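Local coordinates for hypothetical protein (PDB 4M8R) that is of unknown function but probably combines an N-terminal Ig-like domain with a WD40-like, propeller-type domain, at residues P240-F252 with L286-G298. Numbering follows the deposited sequence. Where two conformers were deposited one is given.
Sequences PMPEPQFELPEGF and LYNYRNGFYVLEG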
loop_
_atom_site.group_PDB
_atom_site.type_symbol
_atom_site.label_atom_id
_atom_site.label_comp_id
_atom_site.label_asym_id
_atom_site.label_seq_id
_atom_site.Cartn_x
_atom_site.Cartn_y
_atom_site.Cartn_z
ATOM N N PRO A 240 13.385 8.335 23.159
ATOM C CA PRO A 240 14.787 8.341 22.750
ATOM C C PRO A 240 15.190 7.043 22.065
ATOM O O PRO A 240 14.539 6.015 22.256
ATOM C CB PRO A 240 15.540 8.478 24.078
ATOM C CG PRO A 240 14.618 7.893 25.094
ATOM C CD PRO A 240 13.224 8.206 24.616
HETATM N N MSE A 241 16.261 7.096 21.281
HETATM C CA MSE A 241 16.817 5.905 20.656
HETATM C C MSE A 241 17.568 5.124 21.694
HETATM O O MSE A 241 18.118 5.711 22.623
HETATM C CB MSE A 241 17.806 6.305 19.567
HETATM C CG MSE A 241 17.124 7.008 18.401
HETATM SE SE MSE A 241 16.555 5.655 17.096
HETATM C CE MSE A 241 18.282 5.626 16.172
ATOM N N PRO A 242 17.632 3.790 21.544
ATOM C CA PRO A 242 18.439 2.965 22.436
ATOM C C PRO A 242 19.915 3.033 22.053
ATOM O O PRO A 242 20.508 2.027 21.672
ATOM C CB PRO A 242 17.881 1.566 22.196
ATOM C CG PRO A 242 17.505 1.587 20.758
ATOM C CD PRO A 242 16.971 2.974 20.508
ATOM N N GLU A 243 20.488 4.228 22.139
ATOM C CA GLU A 243 21.886 4.450 21.805
ATOM C C GLU A 243 22.532 5.226 22.940
ATOM O O GLU A 243 21.832 5.859 23.727
ATOM C CB GLU A 243 22.006 5.233 20.496
ATOM C CG GLU A 243 21.322 4.573 19.304
ATOM C CD GLU A 243 21.987 3.278 18.857
ATOM O OE1 GLU A 243 23.155 3.035 19.227
ATOM O OE2 GLU A 243 21.337 2.496 18.127
ATOM N N PRO A 244 23.870 5.199 23.025
ATOM C CA PRO A 244 24.505 5.955 24.098
ATOM C C PRO A 244 24.290 7.458 23.957
ATOM O O PRO A 244 23.881 7.932 22.896
ATOM C CB PRO A 244 25.998 5.611 23.953
ATOM C CG PRO A 244 26.067 4.456 23.011
ATOM C CD PRO A 244 24.858 4.569 22.135
ATOM N N GLN A 245 24.541 8.186 25.038
ATOM C CA GLN A 245 24.499 9.641 25.026
ATOM C C GLN A 245 25.867 10.152 24.637
ATOM O O GLN A 245 26.883 9.537 24.976
ATOM C CB GLN A 245 24.120 10.182 26.403
ATOM C CG GLN A 245 22.732 9.769 26.858
ATOM C CD GLN A 245 22.418 10.198 28.279
ATOM O OE1 GLN A 245 22.921 11.214 28.762
ATOM N NE2 GLN A 245 21.567 9.430 28.952
ATOM N N PHE A 246 25.905 11.281 23.938
ATOM C CA PHE A 246 27.173 11.882 23.533
ATOM C C PHE A 246 27.269 13.343 23.938
ATOM O O PHE A 246 26.302 14.097 23.814
ATOM C CB PHE A 246 27.370 11.735 22.026
ATOM C CG PHE A 246 27.519 10.311 21.583
ATOM C CD1 PHE A 246 28.714 9.628 21.799
ATOM C CD2 PHE A 246 26.468 9.643 20.969
ATOM C CE1 PHE A 246 28.855 8.307 21.407
ATOM C CE2 PHE A 246 26.603 8.326 20.570
ATOM C CZ PHE A 246 27.801 7.656 20.793
ATOM N N GLU A 247 28.447 13.725 24.432
ATOM C CA GLU A 247 28.759 15.121 24.724
ATOM C C GLU A 247 29.105 15.848 23.435
ATOM O O GLU A 247 29.497 15.228 22.441
ATOM C CB GLU A 247 29.941 15.242 25.692
ATOM C CG GLU A 247 29.570 15.585 27.126
ATOM C CD GLU A 247 29.295 14.361 27.973
ATOM O OE1 GLU A 247 28.219 13.754 27.795
ATOM O OE2 GLU A 247 30.154 14.019 28.819
ATOM N N LEU A 248 28.953 17.169 23.465
ATOM C CA LEU A 248 29.415 18.024 22.384
ATOM C C LEU A 248 30.941 18.044 22.381
ATOM O O LEU A 248 31.566 17.840 23.427
ATOM C CB LEU A 248 28.894 19.446 22.568
ATOM C CG LEU A 248 27.387 19.631 22.441
ATOM C CD1 LEU A 248 26.967 20.990 22.984
ATOM C CD2 LEU A 248 26.958 19.467 20.992
ATOM N N PRO A 249 31.556 18.296 21.211
ATOM C CA PRO A 249 33.016 18.409 21.190
ATOM C C PRO A 249 33.499 19.615 21.998
ATOM O O PRO A 249 32.728 20.557 22.215
ATOM C CB PRO A 249 33.346 18.585 19.698
ATOM C CG PRO A 249 32.092 18.262 18.948
ATOM C CD PRO A 249 30.961 18.544 19.887
ATOM N N GLU A 250 34.756 19.577 22.442
ATOM C CA GLU A 250 35.329 20.661 23.245
ATOM C C GLU A 250 35.119 22.023 22.590
ATOM O O GLU A 250 35.298 22.170 21.380
ATOM C CB GLU A 250 36.822 20.446 23.475
ATOM C CG GLU A 250 37.151 19.535 24.646
ATOM C CD GLU A 250 38.620 19.598 25.027
ATOM O OE1 GLU A 250 39.449 19.958 24.165
ATOM O OE2 GLU A 250 38.944 19.290 26.193
ATOM N N GLY A 251 34.717 23.004 23.398
ATOM C CA GLY A 251 34.503 24.369 22.928
ATOM C C GLY A 251 33.041 24.694 22.697
ATOM O O GLY A 251 32.595 25.804 22.988
ATOM N N PHE A 252 32.288 23.725 22.184
ATOM C CA PHE A 252 30.910 23.964 21.772
ATOM C C PHE A 252 29.910 23.943 22.921
ATOM O O PHE A 252 30.061 23.176 23.871
ATOM C CB PHE A 252 30.495 22.963 20.692
ATOM C CG PHE A 252 31.190 23.183 19.382
ATOM C CD1 PHE A 252 30.638 24.020 18.422
ATOM C CD2 PHE A 252 32.411 22.573 19.117
ATOM C CE1 PHE A 252 31.282 24.234 17.216
ATOM C CE2 PHE A 252 33.059 22.782 17.912
ATOM C CZ PHE A 252 32.494 23.614 16.961
ATOM N N LEU A 286 28.511 17.291 11.985
ATOM C CA LEU A 286 27.788 16.049 11.725
ATOM C C LEU A 286 27.482 15.315 13.024
ATOM O O LEU A 286 28.229 15.422 14.005
ATOM C CB LEU A 286 28.591 15.144 10.794
ATOM C CG LEU A 286 28.913 15.722 9.416
ATOM C CD1 LEU A 286 29.727 14.726 8.603
ATOM C CD2 LEU A 286 27.641 16.106 8.676
ATOM N N TYR A 287 26.375 14.578 13.028
ATOM C CA TYR A 287 25.970 13.797 14.191
ATOM C C TYR A 287 25.565 12.392 13.766
ATOM O O TYR A 287 24.732 12.216 12.880
ATOM C CB TYR A 287 24.830 14.494 14.935
ATOM C CG TYR A 287 24.178 13.656 16.017
ATOM C CD1 TYR A 287 24.792 13.473 17.252
ATOM C CD2 TYR A 287 22.942 13.055 15.808
ATOM C CE1 TYR A 287 24.192 12.711 18.243
ATOM C CE2 TYR A 287 22.339 12.291 16.792
ATOM C CZ TYR A 287 22.964 12.124 18.007
ATOM O OH TYR A 287 22.362 11.369 18.986
ATOM N N ASN A 288 26.179 11.404 14.405
ATOM C CA ASN A 288 25.866 9.998 14.203
ATOM C C ASN A 288 25.343 9.466 15.530
ATOM O O ASN A 288 26.067 9.499 16.527
ATOM C CB ASN A 288 27.134 9.244 13.781
ATOM C CG ASN A 288 26.867 7.797 13.397
ATOM O OD1 ASN A 288 25.892 7.185 13.832
ATOM N ND2 ASN A 288 27.754 7.236 12.588
ATOM N N TYR A 289 24.102 8.977 15.552
ATOM C CA TYR A 289 23.486 8.543 16.815
ATOM C C TYR A 289 24.182 7.336 17.455
ATOM O O TYR A 289 23.934 7.040 18.628
ATOM C CB TYR A 289 21.968 8.302 16.685
ATOM C CG TYR A 289 21.518 7.235 15.699
ATOM C CD1 TYR A 289 21.796 5.884 15.910
ATOM C CD2 TYR A 289 20.772 7.576 14.573
ATOM C CE1 TYR A 289 21.371 4.911 15.018
ATOM C CE2 TYR A 289 20.342 6.609 13.678
ATOM C CZ TYR A 289 20.645 5.281 13.904
ATOM O OH TYR A 289 20.215 4.326 13.014
ATOM N N ARG A 290 25.033 6.649 16.686
ATOM C CA ARG A 290 25.834 5.543 17.210
ATOM C C ARG A 290 27.223 5.971 17.675
ATOM O O ARG A 290 27.796 5.328 18.545
ATOM C CB ARG A 290 25.995 4.449 16.160
ATOM C CG ARG A 290 24.691 3.845 15.660
ATOM C CD ARG A 290 24.878 2.429 15.118
ATOM N NE ARG A 290 26.278 2.112 14.826
ATOM C CZ ARG A 290 27.115 1.466 15.644
ATOM N NH1 ARG A 290 26.723 1.032 16.842
ATOM N NH2 ARG A 290 28.368 1.259 15.257
ATOM N N ASN A 291 27.767 7.047 17.091
ATOM C CA ASN A 291 29.159 7.484 17.368
ATOM C C ASN A 291 29.346 8.879 17.972
ATOM O O ASN A 291 30.395 9.163 18.545
ATOM C CB ASN A 291 29.991 7.420 16.086
ATOM C CG ASN A 291 30.098 6.016 15.526
ATOM O OD1 ASN A 291 29.984 5.028 16.254
ATOM N ND2 ASN A 291 30.315 5.920 14.221
ATOM N N GLY A 292 28.357 9.754 17.818
ATOM C CA GLY A 292 28.400 11.085 18.421
ATOM C C GLY A 292 28.628 12.208 17.429
ATOM O O GLY A 292 28.314 12.081 16.243
ATOM N N PHE A 293 29.180 13.312 17.931
ATOM C CA PHE A 293 29.371 14.526 17.146
ATOM C C PHE A 293 30.780 14.594 16.576
ATOM O O PHE A 293 31.734 14.146 17.209
ATOM C CB PHE A 293 29.150 15.766 18.017
ATOM C CG PHE A 293 27.757 15.893 18.564
ATOM C CD1 PHE A 293 27.415 15.296 19.769
ATOM C CD2 PHE A 293 26.794 16.625 17.884
ATOM C CE1 PHE A 293 26.133 15.419 20.280
ATOM C CE2 PHE A 293 25.511 16.753 18.390
ATOM C CZ PHE A 293 25.179 16.149 19.589
ATOM N N TYR A 294 30.906 15.162 15.381
ATOM C CA TYR A 294 32.213 15.542 14.846
ATOM C C TYR A 294 32.087 16.693 13.858
ATOM O O TYR A 294 31.135 16.765 13.079
ATOM C CB TYR A 294 32.966 14.347 14.228
ATOM C CG TYR A 294 32.147 13.400 13.363
ATOM C CD1 TYR A 294 31.382 12.379 13.938
ATOM C CD2 TYR A 294 32.175 13.492 11.971
ATOM C CE1 TYR A 294 30.645 11.500 13.152
ATOM C CE2 TYR A 294 31.442 12.616 11.177
ATOM C CZ TYR A 294 30.678 11.622 11.770
ATOM O OH TYR A 294 29.950 10.750 10.989
ATOM N N VAL A 295 33.052 17.604 13.920
ATOM C CA VAL A 295 33.066 18.787 13.071
ATOM C C VAL A 295 33.573 18.385 11.694
ATOM O O VAL A 295 34.571 17.674 11.581
ATOM C CB VAL A 295 34.000 19.883 13.639
ATOM C CG1 VAL A 295 33.980 21.124 12.753
ATOM C CG2 VAL A 295 33.613 20.234 15.070
ATOM N N LEU A 296 32.884 18.833 10.649
ATOM C CA LEU A 296 33.371 18.644 9.291
ATOM C C LEU A 296 34.435 19.710 9.038
ATOM O O LEU A 296 34.113 20.859 8.746
ATOM C CB LEU A 296 32.223 18.735 8.285
ATOM C CG LEU A 296 32.580 18.465 6.821
ATOM C CD1 LEU A 296 33.118 17.053 6.645
ATOM C CD2 LEU A 296 31.368 18.694 5.934
ATOM N N GLU A 297 35.701 19.317 9.169
ATOM C CA GLU A 297 36.820 20.266 9.234
ATOM C C GLU A 297 37.055 21.038 7.938
ATOM O O GLU A 297 36.647 20.609 6.861
ATOM C CB GLU A 297 38.115 19.539 9.622
ATOM C CG GLU A 297 38.116 18.927 11.020
ATOM C CD GLU A 297 38.156 19.957 12.141
ATOM O OE1 GLU A 297 38.370 21.158 11.863
ATOM O OE2 GLU A 297 37.972 19.560 13.313
ATOM N N GLY A 298 37.712 22.190 8.067
ATOM C CA GLY A 298 38.164 22.976 6.917
ATOM C C GLY A 298 37.224 24.071 6.436
ATOM O O GLY A 298 37.587 24.847 5.554
HETATM O O HOH W 1 23.285 9.477 20.530
#
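Phe246 lays one face of its ring on the backbone at Gly292, whose CA stands 3.5 Å from the ring centroid and 19° off the normal, a CH-pi contact; the Asn291-Gly292 peptide lies against the same face. At the rim of the ring, Tyr289 O lies in its plane. With CG anti to its own carbonyl carbon (chi1 -65°), the torsion carries the Phe246 ring from the loop over Gly292.

Phe293 is sandwiched. Leu248 CD2 sits over one face, 4.0 Å from the centroid, while Tyr287 CD1 covers the opposite one, and Phe246 O lies at the ring edge, in its plane. Pro249 CD packs on Phe293 CB at 3.8 Å, and Phe252 CE2 touches Val295 CG2. At the other end the selenomethionine Met241 holds SE above the Tyr289 face, 5.1 Å from the centroid, a Met-aromatic contact; its methyl points at the ring, though modelled too close to be trusted in detail. Glu243 CG rests against Tyr289 CD1 (3.7 Å). Pro55 of the second subunit packs on both Glu243 and Tyr289.

A water bridges the segments, donating to Pro244 O and Tyr289 O and accepting from Tyr287 OH (2.6 Å). Asn288 OD1 receives Arg290 N in an Asx turn, and a classic beta bulge places Asn291 and Gly292 opposite Asn288. The loop thus covers the bulged hairpin of strands 282-288 and 292-295, at the margin of a sheet in the WD40-like domain.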